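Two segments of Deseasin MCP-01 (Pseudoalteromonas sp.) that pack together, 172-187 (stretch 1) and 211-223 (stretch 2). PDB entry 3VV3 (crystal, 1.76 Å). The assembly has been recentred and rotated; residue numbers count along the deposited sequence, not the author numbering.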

# COMPACT_ATOMS: atom_id res chain seq x y z
N SER A 172 0.07 -4.00 -11.47
CA SER A 172 -0.40 -3.85 -10.09
C SER A 172 -0.29 -2.40 -9.66
O SER A 172 0.46 -2.05 -8.74
N TRP A 173 -1.03 -1.55 -10.36
CA TRP A 173 -1.01 -0.12 -10.13
C TRP A 173 -2.30 0.48 -10.67
O TRP A 173 -3.01 -0.15 -11.45
N GLY A 174 -2.60 1.70 -10.25
CA GLY A 174 -3.76 2.40 -10.77
C GLY A 174 -3.75 3.85 -10.34
O GLY A 174 -2.98 4.24 -9.46
N GLY A 175 -4.60 4.65 -10.97
CA GLY A 175 -4.73 6.05 -10.61
C GLY A 175 -5.11 6.88 -11.82
O GLY A 175 -4.91 6.47 -12.96
N GLY A 176 -5.70 8.04 -11.56
CA GLY A 176 -6.01 8.99 -12.61
C GLY A 176 -7.29 8.66 -13.35
O GLY A 176 -8.02 7.74 -12.99
N GLY A 177 -7.56 9.45 -14.38
CA GLY A 177 -8.75 9.24 -15.17
C GLY A 177 -8.37 8.67 -16.52
O GLY A 177 -7.22 8.31 -16.75
N PHE A 178 -9.36 8.60 -17.40
CA PHE A 178 -9.14 8.07 -18.74
C PHE A 178 -8.06 8.84 -19.51
O PHE A 178 -8.08 10.07 -19.57
N SER A 179 -7.12 8.09 -20.08
CA SER A 179 -6.10 8.65 -20.97
C SER A 179 -6.19 7.97 -22.33
O SER A 179 -6.07 6.75 -22.42
N GLN A 180 -6.37 8.75 -23.38
CA GLN A 180 -6.40 8.19 -24.72
C GLN A 180 -5.04 7.61 -25.10
O GLN A 180 -4.96 6.61 -25.82
N ALA A 181 -3.98 8.27 -24.65
CA ALA A 181 -2.62 7.80 -24.93
C ALA A 181 -2.40 6.43 -24.30
O ALA A 181 -1.80 5.55 -24.92
N LEU A 182 -2.89 6.24 -23.08
CA LEU A 182 -2.74 4.94 -22.42
C LEU A 182 -3.63 3.88 -23.08
O LEU A 182 -3.19 2.75 -23.33
N ALA A 183 -4.87 4.25 -23.38
CA ALA A 183 -5.76 3.35 -24.12
C ALA A 183 -5.08 2.88 -25.42
O ALA A 183 -5.15 1.71 -25.78
N ASP A 184 -4.45 3.82 -26.11
CA ASP A 184 -3.81 3.52 -27.39
C ASP A 184 -2.61 2.60 -27.22
O ASP A 184 -2.36 1.74 -28.07
N ALA A 185 -1.85 2.79 -26.15
CA ALA A 185 -0.71 1.93 -25.87
C ALA A 185 -1.20 0.51 -25.61
O ALA A 185 -0.59 -0.47 -26.06
N ILE A 186 -2.32 0.41 -24.90
CA ILE A 186 -2.90 -0.88 -24.59
C ILE A 186 -3.44 -1.54 -25.86
O ILE A 186 -3.30 -2.74 -26.05
N THR A 187 -4.05 -0.73 -26.73
CA THR A 187 -4.51 -1.24 -28.01
C THR A 187 -3.35 -1.81 -28.82
O THR A 187 -3.49 -2.87 -29.45
N PRO A 211 -15.27 4.56 -12.00
CA PRO A 211 -14.19 3.99 -12.81
C PRO A 211 -12.79 4.17 -12.21
O PRO A 211 -12.48 5.21 -11.63
N HIS A 212 -11.98 3.14 -12.37
CA HIS A 212 -10.62 3.07 -11.86
C HIS A 212 -9.76 2.67 -13.04
O HIS A 212 -10.12 1.75 -13.77
N TYR A 213 -8.64 3.36 -13.24
CA TYR A 213 -7.76 3.07 -14.38
C TYR A 213 -6.41 2.55 -13.92
O TYR A 213 -5.90 2.99 -12.89
N PRO A 214 -5.80 1.62 -14.69
CA PRO A 214 -6.25 1.15 -16.01
C PRO A 214 -7.28 0.02 -16.04
O PRO A 214 -7.64 -0.41 -17.13
N SER A 215 -7.74 -0.47 -14.89
CA SER A 215 -8.62 -1.64 -14.93
C SER A 215 -9.94 -1.39 -15.67
O SER A 215 -10.49 -2.32 -16.27
N ASN A 216 -10.43 -0.15 -15.67
CA ASN A 216 -11.68 0.16 -16.38
C ASN A 216 -11.55 0.36 -17.89
O ASN A 216 -12.56 0.53 -18.58
N TYR A 217 -10.33 0.35 -18.43
CA TYR A 217 -10.20 0.45 -19.89
C TYR A 217 -10.98 -0.70 -20.51
O TYR A 217 -10.89 -1.83 -20.05
N GLU A 218 -11.76 -0.40 -21.55
CA GLU A 218 -12.63 -1.40 -22.17
C GLU A 218 -11.93 -2.27 -23.22
O GLU A 218 -12.54 -3.16 -23.84
N ASN A 219 -10.64 -2.02 -23.41
CA ASN A 219 -9.83 -2.84 -24.30
C ASN A 219 -10.05 -4.33 -24.02
O ASN A 219 -10.05 -4.76 -22.87
N ASP A 220 -10.25 -5.12 -25.07
CA ASP A 220 -10.55 -6.54 -24.88
C ASP A 220 -9.43 -7.34 -24.19
O ASP A 220 -9.71 -8.37 -23.57
N ASN A 221 -8.19 -6.89 -24.29
CA ASN A 221 -7.08 -7.65 -23.70
C ASN A 221 -6.79 -7.27 -22.25
O ASN A 221 -5.87 -7.79 -21.63
N VAL A 222 -7.58 -6.35 -21.70
CA VAL A 222 -7.45 -6.00 -20.29
C VAL A 222 -8.19 -7.03 -19.44
O VAL A 222 -9.37 -7.30 -19.68
N LEU A 223 -7.50 -7.61 -18.46
CA LEU A 223 -8.11 -8.57 -17.56
C LEU A 223 -8.02 -7.98 -16.15
O LEU A 223 -6.93 -7.85 -15.61

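The contact between these stretches, 729 Å² of buried surface with both sides summed, is organised around one aromatic residue. Tyr 217 points its CA-to-CB bond toward stretch 1, takes chi1 m (-77°), and gives up more area to the other stretch than any other residue here, 117 Å². Its ring lies against the first turns of the helix 180-187. Leu 182 (t, p) brings CD2 to 3.6 Å from Tyr 217 CE2, Ile 186 (m, t) brings CD1 to 3.7 Å from Tyr 217 CD2, and Ala 183 CB sits 4.0 Å from Tyr 217 CE1. The backbone N of Ala 183 lies over one face of the ring, and the small side chain of alanine accompanies this close approach.

Ile 186 also reaches past the tyrosine: its CG2 is 3.8 Å from Val 222 CG2 and 3.6 Å from Asn 221 OD1. One beta-branched side chain, pointing toward stretch 2, thus touches both Tyr 217 and the start of the strand at Val 222.

Aromatic packing continues on the loop before the helix. Phe 178 (chi1 t) and Tyr 217 form an offset edge-to-face pair, the tyrosine edge directed at the phenylalanine face, with centroids 5.3 Å apart and planes at 60°. Tyr 213 (chi1 m) also points toward stretch 1. The backbone N of Phe 178 lies over one face of its ring, 3.6 Å from Tyr 213 CE2, while Phe 178 CB is 4.0 Å from Tyr 213 CZ. At the other end, Pro 214, preceded by a cis peptide bond, sets its ring over one face of Trp 173 (chi1 p). Pro 214 CD stands 4.0 Å from the centroid of the six-membered ring of Trp 173, a CH-pi contact, and 3.6 Å from Trp 173 CZ3.

Two direct hydrogen bonds tie the stretches together, both donated by backbone amides of stretch 1. Gly 175 N donates to Tyr 213 O at 2.9 Å, and Ser 179 N donates to Tyr 217 OH at 2.8 Å. The second anchors the tip of the central tyrosine beside the helix N-cap, where Ser 179 OG (chi1 t) accepts from Leu 182 N at 3.0 Å. Near the far end of the contact, Asn 219 (chi1 m) points in and buries 55 Å² against Ile 186 and its neighbours.

The glycine run permits close backbone approach. A CB on Gly 174 would lie 2.4 Å from His 212 NE2 and 3.0 Å from Tyr 213 O, both clashes. Gly 175 and Gly 176 have backbone angles that themselves favour glycine, whereas at Gly 177 there is room for a CB, which would lie 5.0 Å from Tyr 213 CE2.

Waters complete the polar layer. Water 1 donates to Gly 176 O (2.8 Å) and accepts from Tyr 213 N (2.9 Å); water 2 donates to Gly 176 O (2.9 Å) and Pro 211 O (3.0 Å). Water 3 donates to Gly 177 O (2.8 Å) and is hydrogen-bonded to Tyr 217 OH at 2.7 Å, so this hydroxyl serves the interface through both protein and solvent.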

# COMPACT_ATOMS: atom_id res chain seq x y z
CB SER A 172 0.42 -4.73 -9.15
OG SER A 172 0.15 -6.11 -9.39
CB TRP A 173 0.20 0.55 -10.80
CG TRP A 173 0.37 0.27 -12.29
CD1 TRP A 173 1.07 -0.77 -12.85
CD2 TRP A 173 -0.14 1.05 -13.38
NE1 TRP A 173 1.01 -0.69 -14.22
CE2 TRP A 173 0.28 0.42 -14.57
CE3 TRP A 173 -0.91 2.21 -13.47
CZ2 TRP A 173 -0.05 0.90 -15.84
CZ3 TRP A 173 -1.23 2.70 -14.73
CH2 TRP A 173 -0.81 2.04 -15.89
CB PHE A 178 -10.45 8.12 -19.53
CG PHE A 178 -10.35 7.52 -20.89
CD1 PHE A 178 -9.90 8.27 -21.96
CD2 PHE A 178 -10.70 6.19 -21.11
CE1 PHE A 178 -9.80 7.72 -23.22
CE2 PHE A 178 -10.60 5.63 -22.37
CZ PHE A 178 -10.15 6.40 -23.43
CB SER A 179 -4.70 8.45 -20.39
OG SER A 179 -3.71 8.57 -21.41
CB GLN A 180 -6.83 9.24 -25.75
CG GLN A 180 -7.13 8.63 -27.12
CD GLN A 180 -8.27 7.63 -27.05
OE1 GLN A 180 -9.40 7.97 -26.70
NE2 GLN A 180 -7.97 6.38 -27.41
CB ALA A 181 -1.58 8.79 -24.42
CB LEU A 182 -3.02 5.05 -20.91
CG LEU A 182 -2.89 3.76 -20.09
CD1 LEU A 182 -1.57 3.07 -20.42
CD2 LEU A 182 -2.96 4.09 -18.59
CB ALA A 183 -7.07 4.05 -24.43
CB ASP A 184 -3.37 4.81 -28.09
CG ASP A 184 -4.53 5.61 -28.66
OD1 ASP A 184 -5.68 5.13 -28.64
OD2 ASP A 184 -4.28 6.74 -29.14
CB ALA A 185 0.08 2.46 -24.68
CB ILE A 186 -3.99 -0.78 -23.51
CG1 ILE A 186 -3.36 -0.30 -22.20
CG2 ILE A 186 -4.70 -2.12 -23.32
CD1 ILE A 186 -4.38 0.08 -21.12
CB THR A 187 -5.24 -0.15 -28.81
OG1 THR A 187 -6.46 0.18 -28.14
CG2 THR A 187 -5.55 -0.65 -30.23
CB PRO A 211 -14.31 4.75 -14.14
CG PRO A 211 -15.75 5.13 -14.21
CD PRO A 211 -16.12 5.47 -12.79
CB HIS A 212 -10.56 2.00 -10.76
CG HIS A 212 -9.17 1.63 -10.33
ND1 HIS A 212 -8.47 0.57 -10.89
CD2 HIS A 212 -8.37 2.12 -9.35
CE1 HIS A 212 -7.30 0.46 -10.30
NE2 HIS A 212 -7.21 1.39 -9.36
CB TYR A 213 -7.63 4.32 -15.27
CG TYR A 213 -8.96 4.65 -15.90
CD1 TYR A 213 -9.40 3.97 -17.03
CD2 TYR A 213 -9.81 5.58 -15.32
CE1 TYR A 213 -10.63 4.23 -17.59
CE2 TYR A 213 -11.05 5.85 -15.88
CZ TYR A 213 -11.45 5.17 -17.01
OH TYR A 213 -12.68 5.41 -17.59
CB PRO A 214 -4.95 0.66 -16.66
CG PRO A 214 -4.12 0.19 -15.48
CD PRO A 214 -4.43 1.20 -14.39
CB SER A 215 -8.87 -2.22 -13.54
OG SER A 215 -9.47 -1.26 -12.70
CB ASN A 216 -12.40 1.38 -15.76
CG ASN A 216 -13.40 0.99 -14.67
OD1 ASN A 216 -13.01 0.52 -13.60
ND2 ASN A 216 -14.69 1.18 -14.94
CB TYR A 217 -8.74 0.44 -20.35
CG TYR A 217 -8.07 1.77 -20.13
CD1 TYR A 217 -8.54 2.91 -20.78
CD2 TYR A 217 -7.00 1.90 -19.26
CE1 TYR A 217 -7.96 4.15 -20.57
CE2 TYR A 217 -6.40 3.13 -19.04
CZ TYR A 217 -6.89 4.25 -19.70
OH TYR A 217 -6.31 5.48 -19.49
CB GLU A 218 -13.86 -0.72 -22.76
CG GLU A 218 -14.79 -0.12 -21.70
CD GLU A 218 -15.92 0.68 -22.31
OE1 GLU A 218 -15.95 0.81 -23.55
OE2 GLU A 218 -16.77 1.19 -21.55
CB ASN A 219 -8.35 -2.47 -24.13
CG ASN A 219 -8.05 -1.03 -24.50
OD1 ASN A 219 -7.31 -0.77 -25.44
ND2 ASN A 219 -8.63 -0.08 -23.77
CB ASP A 220 -10.92 -7.21 -26.20
CG ASP A 220 -12.31 -6.81 -26.68
OD1 ASP A 220 -13.20 -6.56 -25.83
OD2 ASP A 220 -12.51 -6.77 -27.91
CB ASN A 221 -5.80 -7.52 -24.53
CG ASN A 221 -5.29 -6.09 -24.58
OD1 ASN A 221 -6.08 -5.14 -24.62
ND2 ASN A 221 -3.97 -5.93 -24.57
CB VAL A 222 -8.00 -4.58 -20.00
CG1 VAL A 222 -8.10 -4.33 -18.50
CG2 VAL A 222 -7.12 -3.52 -20.68
CB LEU A 223 -7.41 -9.92 -17.67
CG LEU A 223 -7.78 -11.04 -16.68
CD1 LEU A 223 -9.28 -11.29 -16.65
CD2 LEU A 223 -7.03 -12.32 -17.03
O HOH W 1 -8.25 5.49 -11.34
O HOH W 2 -10.83 7.66 -12.33
O HOH W 3 -5.39 6.20 -17.08